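Local coordinates for protein Cel44C (Paenibacillus polymyxa, PDB 2YIH) that acts as an endo-glucanase on xyloglucan, cleaving the glucan backbone, and is the glycoside hydrolase family 44 part of a longer multi-domain enzyme, at residues 15-20 with 467-472; 37-42 with 407-412; 416-421 with 448-453; 421-426 with 435-440. The protein carries 8 engineered substitutions. All coordinates share one frame; numbering follows the deposited sequence.

Contact 1: 15-20 with 467-472. Unlike the reference sequence in segment 15-20: F17 (reference Ser), D19 (reference Glu).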
loop_
_atom_site.group_PDB
_atom_site.type_symbol
_atom_site.label_atom_id
_atom_site.label_comp_id
_atom_site.label_asym_id
_atom_site.label_seq_id
_atom_site.Cartn_x
_atom_site.Cartn_y
_atom_site.Cartn_z
ATOM N N ASP A 15 -18.212 15.067 -15.239
ATOM C CA ASP A 15 -19.369 14.407 -15.863
ATOM C C ASP A 15 -19.707 13.124 -15.084
ATOM O O ASP A 15 -18.994 12.117 -15.176
ATOM C CB ASP A 15 -19.067 14.107 -17.337
ATOM C CG ASP A 15 -20.278 13.579 -18.082
ATOM O OD1 ASP A 15 -21.257 13.182 -17.406
ATOM O OD2 ASP A 15 -20.255 13.572 -19.336
ATOM N N THR A 16 -20.738 13.212 -14.254
ATOM C CA THR A 16 -21.106 12.134 -13.340
ATOM C C THR A 16 -21.623 10.911 -14.086
ATOM O O THR A 16 -21.791 9.854 -13.487
ATOM C CB THR A 16 -22.167 12.579 -12.287
ATOM O OG1 THR A 16 -23.387 12.947 -12.956
ATOM C CG2 THR A 16 -21.657 13.792 -11.488
ATOM N N PHE A 17 -21.911 11.069 -15.375
ATOM C CA PHE A 17 -22.362 9.950 -16.205
ATOM C C PHE A 17 -21.189 9.182 -16.793
ATOM O O PHE A 17 -21.371 8.044 -17.228
ATOM C CB PHE A 17 -23.212 10.428 -17.406
ATOM C CG PHE A 17 -24.345 11.366 -17.046
ATOM C CD1 PHE A 17 -25.051 11.227 -15.855
ATOM C CD2 PHE A 17 -24.782 12.330 -17.980
ATOM C CE1 PHE A 17 -26.109 12.072 -15.555
ATOM C CE2 PHE A 17 -25.837 13.172 -17.684
ATOM C CZ PHE A 17 -26.515 13.033 -16.486
ATOM N N LYS A 18 -20.003 9.801 -16.823
ATOM C CA LYS A 18 -18.892 9.366 -17.670
ATOM C C LYS A 18 -17.799 8.617 -16.875
ATOM O O LYS A 18 -17.426 9.046 -15.760
ATOM C CB LYS A 18 -18.264 10.583 -18.343
ATOM C CG LYS A 18 -17.218 10.235 -19.372
ATOM C CD LYS A 18 -16.567 11.503 -19.930
ATOM C CE LYS A 18 -15.411 11.108 -20.832
ATOM N NZ LYS A 18 -14.602 12.290 -21.222
ATOM N N ASP A 19 -17.307 7.502 -17.430
ATOM C CA ASP A 19 -16.186 6.765 -16.835
ATOM C C ASP A 19 -16.417 6.374 -15.375
ATOM O O ASP A 19 -15.477 6.370 -14.577
ATOM C CB ASP A 19 -14.873 7.557 -16.974
ATOM C CG ASP A 19 -14.465 7.741 -18.429
ATOM O OD1 ASP A 19 -14.766 6.827 -19.227
ATOM O OD2 ASP A 19 -13.840 8.773 -18.762
ATOM N N ARG A 20 -17.656 6.029 -15.026
ATOM C CA ARG A 20 -17.932 5.551 -13.681
ATOM C C ARG A 20 -17.135 4.270 -13.438
ATOM O O ARG A 20 -17.095 3.369 -14.288
ATOM C CB ARG A 20 -19.426 5.259 -13.482
ATOM C CG ARG A 20 -20.312 6.489 -13.586
ATOM C CD ARG A 20 -21.751 6.057 -13.610
ATOM N NE ARG A 20 -22.662 7.161 -13.310
ATOM C CZ ARG A 20 -23.980 7.004 -13.185
ATOM N NH1 ARG A 20 -24.502 5.793 -13.308
ATOM N NH2 ARG A 20 -24.768 8.041 -12.921
ATOM N N SER A 467 -21.852 18.013 -15.226
ATOM C CA SER A 467 -22.919 17.276 -15.904
ATOM C C SER A 467 -23.520 16.251 -14.958
ATOM O O SER A 467 -22.800 15.378 -14.421
ATOM C CB SER A 467 -22.376 16.576 -17.143
ATOM O OG SER A 467 -21.811 17.512 -18.036
ATOM N N GLY A 468 -24.825 16.357 -14.742
ATOM C CA GLY A 468 -25.530 15.467 -13.838
ATOM C C GLY A 468 -27.008 15.408 -14.173
ATOM O O GLY A 468 -27.491 16.180 -15.009
ATOM N N ALA A 469 -27.714 14.486 -13.526
ATOM C CA ALA A 469 -29.122 14.253 -13.804
ATOM C C ALA A 469 -29.993 15.331 -13.160
ATOM O O ALA A 469 -31.112 15.598 -13.614
ATOM C CB ALA A 469 -29.541 12.866 -13.293
ATOM N N LYS A 470 -29.499 15.903 -12.065
ATOM C CA LYS A 470 -30.218 16.958 -11.360
ATOM C C LYS A 470 -29.335 18.193 -11.238
ATOM O O LYS A 470 -28.144 18.165 -11.574
ATOM C CB LYS A 470 -30.694 16.471 -9.989
ATOM C CG LYS A 470 -31.797 15.418 -10.092
ATOM C CD LYS A 470 -32.328 14.964 -8.737
ATOM C CE LYS A 470 -33.545 14.069 -8.955
ATOM N NZ LYS A 470 -34.087 13.490 -7.703
ATOM N N THR A 471 -29.955 19.292 -10.839
ATOM C CA THR A 471 -29.255 20.556 -10.724
ATOM C C THR A 471 -28.677 20.643 -9.319
ATOM O O THR A 471 -29.400 20.508 -8.329
ATOM C CB THR A 471 -30.215 21.736 -10.993
ATOM O OG1 THR A 471 -30.690 21.626 -12.339
ATOM C CG2 THR A 471 -29.496 23.075 -10.849
ATOM N N TYR A 472 -27.363 20.825 -9.262
ATOM C CA TYR A 472 -26.672 21.108 -7.998
ATOM C C TYR A 472 -26.949 22.555 -7.616
ATOM O O TYR A 472 -26.827 23.455 -8.463
ATOM C CB TYR A 472 -25.159 20.881 -8.161
ATOM C CG TYR A 472 -24.852 19.444 -8.482
ATOM C CD1 TYR A 472 -24.986 18.443 -7.497
ATOM C CD2 TYR A 472 -24.531 19.062 -9.781
ATOM C CE1 TYR A 472 -24.734 17.089 -7.807
ATOM C CE2 TYR A 472 -24.299 17.725 -10.101
ATOM C CZ TYR A 472 -24.381 16.762 -9.115
ATOM O OH TYR A 472 -24.148 15.462 -9.484
HETATM O O HOH W 1 -25.850 13.157 -11.437
#
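T16 and S467 meet at the end of a short parallel strand pairing, where strand 9-22 is interrupted by a turn and strand 460-467 ends, at the outer margin of the beta domain. The last regular pair is D15 with S467; one residue on, T16 turns toward the neighbouring loop and delivers two donors to a single acceptor. Its backbone N binds S467 O at 3.0 Å with an N-H...O angle of 164°. The hydroxyl joins in because chi1 of 63° sets OG1 between the backbone N and the carbonyl carbon, from where it donates to S467 O at 2.9 Å, in the carbonyl plane and on a lone pair. A water donates to T16 OG1 and accepts from A469 N at 3.1 Å, carrying the link on to A469. The methyl branch, T16 CG2, meets Y472 OH tip to tip at 3.6 Å. With an alanine here, S467 O would probably keep the amide but lose its second donor, the water would lose its link to this chain, and a gap would open before Y472 OH. Residues 15-18 form a type I beta turn, and D15 adds an Asx turn to it, OD1 accepting from F17 N at 3.0 Å from above the carboxylate plane. F17, present where the reference sequence has serine, lays CZ 3.4 Å from G468 C. Glycine suits position 468, where a beta carbon would crowd Y472 CE2. After the turn, R20 NE donates to T16 O, which lies in the guanidinium plane.

Contact 2: 37-42 with 407-412. With SO4 (sulfate ion), chain E.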
loop_
_atom_site.group_PDB
_atom_site.type_symbol
_atom_site.label_atom_id
_atom_site.label_comp_id
_atom_site.label_asym_id
_atom_site.label_seq_id
_atom_site.Cartn_x
_atom_site.Cartn_y
_atom_site.Cartn_z
ATOM N N ASP A 37 -7.691 8.854 13.401
ATOM C CA ASP A 37 -8.951 9.385 12.921
ATOM C C ASP A 37 -8.968 9.537 11.401
ATOM O O ASP A 37 -9.730 10.332 10.826
ATOM C CB ASP A 37 -9.335 10.679 13.638
ATOM C CG ASP A 37 -8.309 11.784 13.477
ATOM O OD1 ASP A 37 -7.198 11.589 12.939
ATOM O OD2 ASP A 37 -8.656 12.917 13.861
ATOM N N GLU A 38 -8.171 8.710 10.725
ATOM C CA GLU A 38 -8.123 8.789 9.267
ATOM C C GLU A 38 -9.230 7.946 8.640
ATOM O O GLU A 38 -9.392 7.977 7.422
ATOM C CB GLU A 38 -6.765 8.257 8.775
ATOM C CG GLU A 38 -5.524 9.156 9.074
ATOM C CD GLU A 38 -4.979 8.978 10.461
ATOM O OE1 GLU A 38 -5.339 7.995 11.157
ATOM O OE2 GLU A 38 -4.211 9.845 10.868
ATOM N N ASN A 39 -9.899 7.112 9.443
ATOM C CA ASN A 39 -10.967 6.215 8.928
ATOM C C ASN A 39 -10.468 5.333 7.763
ATOM O O ASN A 39 -11.009 5.344 6.648
ATOM C CB ASN A 39 -12.180 7.060 8.510
ATOM C CG ASN A 39 -13.392 6.206 8.126
ATOM O OD1 ASN A 39 -13.574 5.094 8.649
ATOM N ND2 ASN A 39 -14.201 6.708 7.191
ATOM N N MET A 40 -9.329 4.688 8.003
ATOM C CA MET A 40 -8.741 3.733 7.067
ATOM C C MET A 40 -9.715 2.575 6.826
ATOM O O MET A 40 -10.499 2.245 7.703
ATOM C CB MET A 40 -7.444 3.159 7.680
ATOM C CG MET A 40 -6.348 4.222 7.830
ATOM S SD MET A 40 -5.616 4.682 6.236
ATOM C CE MET A 40 -4.479 5.946 6.831
ATOM N N ALA A 41 -9.588 1.923 5.673
ATOM C CA ALA A 41 -10.343 0.699 5.359
ATOM C C ALA A 41 -9.461 -0.545 5.295
ATOM O O ALA A 41 -9.963 -1.675 5.194
ATOM C CB ALA A 41 -11.178 0.876 3.989
ATOM N N ALA A 42 -8.147 -0.352 5.350
ATOM C CA ALA A 42 -7.240 -1.503 5.226
ATOM C C ALA A 42 -5.994 -1.293 6.081
ATOM O O ALA A 42 -5.437 -0.213 6.105
ATOM C CB ALA A 42 -6.828 -1.725 3.740
ATOM N N LEU A 407 -8.862 14.182 4.456
ATOM C CA LEU A 407 -9.606 14.926 3.434
ATOM C C LEU A 407 -10.518 13.998 2.607
ATOM O O LEU A 407 -11.655 14.395 2.221
ATOM C CB LEU A 407 -8.678 15.770 2.544
ATOM C CG LEU A 407 -9.411 16.795 1.664
ATOM C CD1 LEU A 407 -9.917 17.943 2.509
ATOM C CD2 LEU A 407 -8.441 17.328 0.594
ATOM N N TYR A 408 -10.047 12.767 2.365
ATOM C CA TYR A 408 -10.857 11.753 1.667
ATOM C C TYR A 408 -11.838 10.997 2.567
ATOM O O TYR A 408 -12.887 10.538 2.079
ATOM C CB TYR A 408 -9.938 10.715 0.972
ATOM C CG TYR A 408 -9.437 11.186 -0.377
ATOM C CD1 TYR A 408 -8.390 12.095 -0.476
ATOM C CD2 TYR A 408 -10.093 10.815 -1.548
ATOM C CE1 TYR A 408 -7.958 12.562 -1.686
ATOM C CE2 TYR A 408 -9.636 11.262 -2.804
ATOM C CZ TYR A 408 -8.605 12.158 -2.860
ATOM O OH TYR A 408 -8.123 12.627 -4.076
ATOM N N ARG A 409 -11.479 10.793 3.852
ATOM C CA ARG A 409 -12.151 9.764 4.638
ATOM C C ARG A 409 -12.727 10.247 5.965
ATOM O O ARG A 409 -13.468 9.524 6.610
ATOM C CB ARG A 409 -11.225 8.559 4.862
ATOM C CG ARG A 409 -10.809 7.874 3.570
ATOM C CD ARG A 409 -11.908 6.928 3.054
ATOM N NE ARG A 409 -12.122 5.844 4.016
ATOM C CZ ARG A 409 -13.050 4.903 3.899
ATOM N NH1 ARG A 409 -13.841 4.882 2.811
ATOM N NH2 ARG A 409 -13.171 3.969 4.856
ATOM N N ASN A 410 -12.432 11.494 6.352
ATOM C CA ASN A 410 -13.015 12.029 7.577
ATOM C C ASN A 410 -12.914 13.540 7.529
ATOM O O ASN A 410 -12.195 14.153 8.330
ATOM C CB ASN A 410 -12.289 11.492 8.830
ATOM C CG ASN A 410 -12.856 12.055 10.112
ATOM O OD1 ASN A 410 -13.977 12.590 10.141
ATOM N ND2 ASN A 410 -12.057 11.983 11.190
ATOM N N TYR A 411 -13.569 14.123 6.531
ATOM C CA TYR A 411 -13.319 15.529 6.228
ATOM C C TYR A 411 -14.050 16.452 7.196
ATOM O O TYR A 411 -13.678 17.626 7.369
ATOM C CB TYR A 411 -13.657 15.853 4.754
ATOM C CG TYR A 411 -15.072 15.539 4.322
ATOM C CD1 TYR A 411 -16.130 16.392 4.635
ATOM C CD2 TYR A 411 -15.353 14.404 3.564
ATOM C CE1 TYR A 411 -17.427 16.103 4.198
ATOM C CE2 TYR A 411 -16.631 14.117 3.129
ATOM C CZ TYR A 411 -17.663 14.955 3.456
ATOM O OH TYR A 411 -18.933 14.660 3.007
ATOM N N ASP A 412 -15.052 15.896 7.863
ATOM C CA ASP A 412 -15.916 16.685 8.721
ATOM C C ASP A 412 -15.850 16.311 10.200
ATOM O O ASP A 412 -16.646 16.805 10.990
ATOM C CB ASP A 412 -17.355 16.611 8.206
ATOM C CG ASP A 412 -17.928 15.199 8.248
ATOM O OD1 ASP A 412 -17.194 14.224 8.587
ATOM O OD2 ASP A 412 -19.140 15.077 7.948
HETATM S S SO4 E . -15.985 1.947 3.380
HETATM O O1 SO4 E . -17.302 2.189 3.970
HETATM O O2 SO4 E . -15.742 2.984 2.385
HETATM O O3 SO4 E . -14.979 1.948 4.450
HETATM O O4 SO4 E . -16.011 0.613 2.778
#
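N39 and R409 hold each other by an exchange of side chain for backbone, and this is the tight half of the contact. R409, its chain bent at chi2 and chi3, turns its guanidinium side-on to N39 O: NE binds at 2.9 Å, nearly along the C=O axis, and NH2 at 3.1 Å from above the carbonyl plane. In return N39 ND2 donates to R409 O at 3.0 Å and lies over one face of the guanidinium, the amide and guanidinium planes 18° apart. Asparagine suits the spot also because the backbone here is in the left-handed region. E38 O lies 3.2 Å from R409 CB, and N410 ND2 reaches a lone pair of D37 O at 2.9 Å while its OD1 is taken by N415 N. The other edge of the guanidinium meets no protein acceptor across the contact but an exchangeable sulfate ion, probably from the crystallisation liquor, held by NH1 and NH2. The contact fixes the loop between barrel strands 29-30 and 42-45 to the C-terminal end of helix 399-409, whose Y405 touches E38 and M40, and whose L407 O bonds H512 on strand 509-516.

Contact 3: 416-421 with 448-453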
loop_
_atom_site.group_PDB
_atom_site.type_symbol
_atom_site.label_atom_id
_atom_site.label_comp_id
_atom_site.label_asym_id
_atom_site.label_seq_id
_atom_site.Cartn_x
_atom_site.Cartn_y
_atom_site.Cartn_z
ATOM N N SER A 416 -17.291 11.283 7.447
ATOM C CA SER A 416 -17.805 11.409 6.077
ATOM C C SER A 416 -16.688 11.221 5.059
ATOM O O SER A 416 -15.539 11.624 5.288
ATOM C CB SER A 416 -18.535 12.742 5.860
ATOM O OG SER A 416 -19.633 12.790 6.742
ATOM N N THR A 417 -17.032 10.635 3.912
ATOM C CA THR A 417 -16.000 10.221 2.963
ATOM C C THR A 417 -16.295 10.684 1.545
ATOM O O THR A 417 -17.448 10.980 1.181
ATOM C CB THR A 417 -15.820 8.671 2.933
ATOM O OG1 THR A 417 -16.947 8.047 2.268
ATOM C CG2 THR A 417 -15.674 8.084 4.337
ATOM N N PHE A 418 -15.241 10.698 0.730
ATOM C CA PHE A 418 -15.332 10.596 -0.735
ATOM C C PHE A 418 -16.268 9.475 -1.173
ATOM O O PHE A 418 -16.458 8.464 -0.469
ATOM C CB PHE A 418 -13.908 10.320 -1.281
ATOM C CG PHE A 418 -13.662 10.806 -2.687
ATOM C CD1 PHE A 418 -13.747 12.161 -3.005
ATOM C CD2 PHE A 418 -13.142 9.925 -3.633
ATOM C CE1 PHE A 418 -13.444 12.604 -4.308
ATOM C CE2 PHE A 418 -12.840 10.342 -4.912
ATOM C CZ PHE A 418 -12.943 11.697 -5.248
ATOM N N GLY A 419 -16.822 9.609 -2.371
ATOM C CA GLY A 419 -17.763 8.588 -2.838
ATOM C C GLY A 419 -17.082 7.292 -3.223
ATOM O O GLY A 419 -15.848 7.278 -3.472
ATOM N N ASP A 420 -17.892 6.249 -3.430
ATOM C CA ASP A 420 -17.370 4.928 -3.787
ATOM C C ASP A 420 -17.203 4.719 -5.279
ATOM O O ASP A 420 -16.708 3.700 -5.719
ATOM C CB ASP A 420 -18.182 3.779 -3.147
ATOM C CG ASP A 420 -19.637 3.695 -3.630
ATOM O OD1 ASP A 420 -20.029 4.403 -4.581
ATOM O OD2 ASP A 420 -20.403 2.840 -3.077
ATOM N N THR A 421 -17.685 5.674 -6.051
ATOM C CA THR A 421 -17.688 5.563 -7.501
ATOM C C THR A 421 -16.922 6.736 -8.116
ATOM O O THR A 421 -17.352 7.880 -7.993
ATOM C CB THR A 421 -19.138 5.602 -8.030
ATOM O OG1 THR A 421 -19.868 4.488 -7.479
ATOM C CG2 THR A 421 -19.120 5.486 -9.577
ATOM N N HIS A 448 -18.929 14.674 -4.982
ATOM C CA HIS A 448 -17.721 14.942 -4.190
ATOM C C HIS A 448 -16.606 15.324 -5.148
ATOM O O HIS A 448 -16.329 14.588 -6.115
ATOM C CB HIS A 448 -17.332 13.678 -3.425
ATOM C CG HIS A 448 -18.179 13.423 -2.221
ATOM N ND1 HIS A 448 -19.360 12.707 -2.265
ATOM C CD2 HIS A 448 -18.000 13.783 -0.931
ATOM C CE1 HIS A 448 -19.898 12.689 -1.061
ATOM N NE2 HIS A 448 -19.096 13.340 -0.234
ATOM N N LEU A 449 -15.916 16.431 -4.860
ATOM C CA LEU A 449 -14.790 16.856 -5.689
ATOM C C LEU A 449 -13.614 17.130 -4.784
ATOM O O LEU A 449 -13.747 17.891 -3.823
ATOM C CB LEU A 449 -15.096 18.157 -6.436
ATOM C CG LEU A 449 -16.394 18.227 -7.221
ATOM C CD1 LEU A 449 -16.471 19.634 -7.853
ATOM C CD2 LEU A 449 -16.488 17.133 -8.299
ATOM N N VAL A 450 -12.479 16.502 -5.059
ATOM C CA VAL A 450 -11.226 16.874 -4.351
ATOM C C VAL A 450 -10.356 17.597 -5.367
ATOM O O VAL A 450 -10.103 17.087 -6.469
ATOM C CB VAL A 450 -10.512 15.623 -3.738
ATOM C CG1 VAL A 450 -9.061 15.995 -3.278
ATOM C CG2 VAL A 450 -11.290 15.102 -2.558
ATOM N N VAL A 451 -10.013 18.845 -5.058
ATOM C CA VAL A 451 -9.232 19.676 -5.969
ATOM C C VAL A 451 -8.016 20.273 -5.241
ATOM O O VAL A 451 -8.060 20.561 -4.027
ATOM C CB VAL A 451 -10.115 20.781 -6.621
ATOM C CG1 VAL A 451 -10.702 21.746 -5.566
ATOM C CG2 VAL A 451 -9.329 21.532 -7.716
ATOM N N MET A 452 -6.916 20.410 -5.950
ATOM C CA MET A 452 -5.724 20.961 -5.308
ATOM C C MET A 452 -4.939 21.875 -6.219
ATOM O O MET A 452 -4.906 21.666 -7.432
ATOM C CB MET A 452 -4.835 19.837 -4.767
ATOM C CG MET A 452 -4.194 18.955 -5.854
ATOM S SD MET A 452 -4.065 17.219 -5.369
ATOM C CE MET A 452 -5.808 16.738 -5.538
ATOM N N ASN A 453 -4.293 22.879 -5.613
ATOM C CA ASN A 453 -3.358 23.757 -6.304
ATOM C C ASN A 453 -1.927 23.458 -5.858
ATOM O O ASN A 453 -1.582 23.659 -4.670
ATOM C CB ASN A 453 -3.725 25.221 -5.970
ATOM C CG ASN A 453 -2.923 26.231 -6.785
ATOM O OD1 ASN A 453 -1.914 25.902 -7.397
ATOM N ND2 ASN A 453 -3.338 27.490 -6.715
#
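F418 and H448 slide past each other in opposite directions, so that each ring lies beside the other residue's stem and not against its ring. The phenyl group of F418 comes from a CG roughly anti to the backbone N (chi1 -153°), and its CD1 lies 3.9 Å from H448 CB. One atom further out, F418 CE1 meets V450 CG2 obliquely at 3.7 Å. The two residues 448 and 450 stand on the same face of strand 446-453, and the branched valine presents CG2 to the ring. H448 points the other way: with CG anti to its carbonyl carbon (chi1 -77°), the imidazole lies under the loop, and T417 O, F418 CA and G419 N pass over one of its faces. An alanine at H448 would keep the CB contact with F418, yet would probably open a gap beneath the T417-G419 backbone and take from H512 one of the rings it meets. Within the loop T417 OG1 donates to F418 O at 2.8 Å and T421 OG1 to D420 OD1 at 2.9 Å; G419 N instead bonds S438 OG of the neighbouring strand. D420 and T421 together face V439, a classic beta bulge that starts strand 421-427. F418 also meets Y408 of helix 399-409 edge to face. The chemistry is thus of two kinds: apolar contact of the phenyl group with a valine methyl and the histidine stem, and a buried imidazole laid flat beneath the peptide groups of the loop.

Contact 4: 421-426 with 435-440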
loop_
_atom_site.group_PDB
_atom_site.type_symbol
_atom_site.label_atom_id
_atom_site.label_comp_id
_atom_site.label_asym_id
_atom_site.label_seq_id
_atom_site.Cartn_x
_atom_site.Cartn_y
_atom_site.Cartn_z
ATOM N N THR A 421 -17.685 5.674 -6.051
ATOM C CA THR A 421 -17.688 5.563 -7.501
ATOM C C THR A 421 -16.922 6.736 -8.116
ATOM O O THR A 421 -17.352 7.880 -7.993
ATOM C CB THR A 421 -19.138 5.602 -8.030
ATOM O OG1 THR A 421 -19.868 4.488 -7.479
ATOM C CG2 THR A 421 -19.120 5.486 -9.577
ATOM N N SER A 422 -15.773 6.470 -8.752
ATOM C CA SER A 422 -15.047 7.524 -9.477
ATOM C C SER A 422 -15.871 7.977 -10.665
ATOM O O SER A 422 -16.495 7.153 -11.321
ATOM C CB SER A 422 -13.689 7.019 -9.991
ATOM O OG SER A 422 -13.023 7.993 -10.784
ATOM N N VAL A 423 -15.852 9.272 -10.959
ATOM C CA VAL A 423 -16.430 9.743 -12.225
ATOM C C VAL A 423 -15.474 10.719 -12.896
ATOM O O VAL A 423 -14.524 11.210 -12.276
ATOM C CB VAL A 423 -17.827 10.403 -12.015
ATOM C CG1 VAL A 423 -18.799 9.452 -11.291
ATOM C CG2 VAL A 423 -17.717 11.771 -11.295
ATOM N N SER A 424 -15.682 10.972 -14.187
ATOM C CA SER A 424 -14.728 11.751 -14.962
ATOM C C SER A 424 -14.571 13.179 -14.418
ATOM O O SER A 424 -15.552 13.905 -14.209
ATOM C CB SER A 424 -15.176 11.768 -16.428
ATOM O OG SER A 424 -14.408 12.654 -17.221
ATOM N N ALA A 425 -13.314 13.569 -14.205
ATOM C CA ALA A 425 -12.983 14.948 -13.847
ATOM C C ALA A 425 -11.734 15.327 -14.633
ATOM O O ALA A 425 -10.723 14.653 -14.545
ATOM C CB ALA A 425 -12.728 15.069 -12.343
ATOM N N GLN A 426 -11.840 16.372 -15.446
ATOM C CA GLN A 426 -10.750 16.784 -16.327
ATOM C C GLN A 426 -10.417 18.241 -16.001
ATOM O O GLN A 426 -11.321 19.047 -15.737
ATOM C CB GLN A 426 -11.213 16.709 -17.784
ATOM C CG GLN A 426 -11.573 15.298 -18.262
ATOM C CD GLN A 426 -11.929 15.292 -19.739
ATOM O OE1 GLN A 426 -12.957 15.823 -20.145
ATOM N NE2 GLN A 426 -11.053 14.743 -20.543
ATOM N N VAL A 435 -7.494 17.052 -9.865
ATOM C CA VAL A 435 -8.881 17.020 -9.429
ATOM C C VAL A 435 -9.458 15.603 -9.606
ATOM O O VAL A 435 -9.150 14.895 -10.575
ATOM C CB VAL A 435 -9.739 18.046 -10.247
ATOM C CG1 VAL A 435 -9.598 17.749 -11.749
ATOM C CG2 VAL A 435 -11.209 18.011 -9.766
ATOM N N HIS A 436 -10.207 15.183 -8.607
ATOM C CA HIS A 436 -10.818 13.856 -8.589
ATOM C C HIS A 436 -12.256 13.969 -8.148
ATOM O O HIS A 436 -12.558 14.682 -7.196
ATOM C CB HIS A 436 -10.050 13.004 -7.596
ATOM C CG HIS A 436 -8.593 12.894 -7.930
ATOM N ND1 HIS A 436 -8.129 12.184 -9.016
ATOM C CD2 HIS A 436 -7.503 13.427 -7.328
ATOM C CE1 HIS A 436 -6.814 12.300 -9.079
ATOM N NE2 HIS A 436 -6.409 13.049 -8.061
ATOM N N ALA A 437 -13.147 13.243 -8.826
ATOM C CA ALA A 437 -14.568 13.363 -8.551
ATOM C C ALA A 437 -15.171 12.014 -8.237
ATOM O O ALA A 437 -14.689 10.986 -8.698
ATOM C CB ALA A 437 -15.310 13.996 -9.781
ATOM N N SER A 438 -16.254 12.022 -7.473
ATOM C CA SER A 438 -16.917 10.754 -7.141
ATOM C C SER A 438 -18.356 10.992 -6.740
ATOM O O SER A 438 -18.708 12.093 -6.313
ATOM C CB SER A 438 -16.188 10.044 -5.984
ATOM O OG SER A 438 -16.173 10.861 -4.829
ATOM N N VAL A 439 -19.170 9.939 -6.880
ATOM C CA VAL A 439 -20.499 9.862 -6.279
ATOM C C VAL A 439 -20.617 8.527 -5.520
ATOM O O VAL A 439 -19.725 7.686 -5.617
ATOM C CB VAL A 439 -21.596 9.930 -7.357
ATOM C CG1 VAL A 439 -21.524 11.279 -8.088
ATOM C CG2 VAL A 439 -21.487 8.737 -8.337
ATOM N N THR A 440 -21.741 8.281 -4.855
ATOM C CA THR A 440 -21.972 6.963 -4.237
ATOM C C THR A 440 -23.266 6.369 -4.786
ATOM O O THR A 440 -24.259 7.084 -4.900
ATOM C CB THR A 440 -21.987 7.041 -2.677
ATOM O OG1 THR A 440 -20.647 7.227 -2.201
ATOM C CG2 THR A 440 -22.540 5.735 -2.047
HETATM O O HOH W 2 -12.180 9.805 -8.928
HETATM O O HOH W 3 -12.160 11.655 -10.984
HETATM O O HOH W 4 -8.444 13.915 -13.278
#
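V423 carries CG1 anti to its carbonyl carbon (chi1 -55°), which points its two methyls at two residues on one face of the neighbouring strand: CG2 packs on A437 CB at 3.6 Å and CG1 on V439 CG2 at 4.1 Å. V439 is turned almost alike (chi1 -62°), with CG2 between the backbone N and the carbonyl carbon, and that methyl also touches T421 CB. Further along, A425 CB meets A437 CB at 3.8 Å and the methyls of V435. Small alanine CB atoms and branched valine methyls fill this face, bridging strands that diverge. Backbone pairing is firm at one end. T421 and V439 form a hydrogen-bonded antiparallel pair, T421 N to V439 O at 2.9 Å and V439 N to T421 O at 3.0 Å. S422 and S438 follow as a non-hydrogen-bonded pair on the opposite face, and S438 CA adds a CA-H...O contact to T421 O. Beyond this the strands splay, and V423 N still donates to A437 O, but from well above the carbonyl plane (50°). Water takes over the pairing: one molecule donates to V423 O and accepts from A437 N, and another donates to both A425 O and V435 O. A third lies between S422 OG, at 2.7 Å, and A437 O, so a serine hydroxyl suits this face. H436, on the same side as S438, bonds D375 OD1 through NE2 and K382 NZ through ND1, both partners on helix 367-382. This is a beta hairpin of two twisted strands, 421-427 and 433-439, in the large mixed sheet of the beta domain that accompanies the barrel.

Overall arrangement
From the N terminus, strand 9-22 enters the beta domain and opens contact 1, whose loop closes only at 467-472 and so encloses the other three. The chain next starts the barrel, where contact 2 opens at 37-42; it closes at the end of helix 399-409, at 407-412, tying barrel to beta domain. Contact 3 follows in series, opening at 416-421, and contact 4 is nested within it, sharing T421, until strand 446-453 closes contact 3. No loops cross. Contacts 1, 3 and 4 reach one sheet, where strand 9-22 lies beside 421-427; Y408 O to F418 N probably bonds contact 2 to contact 3.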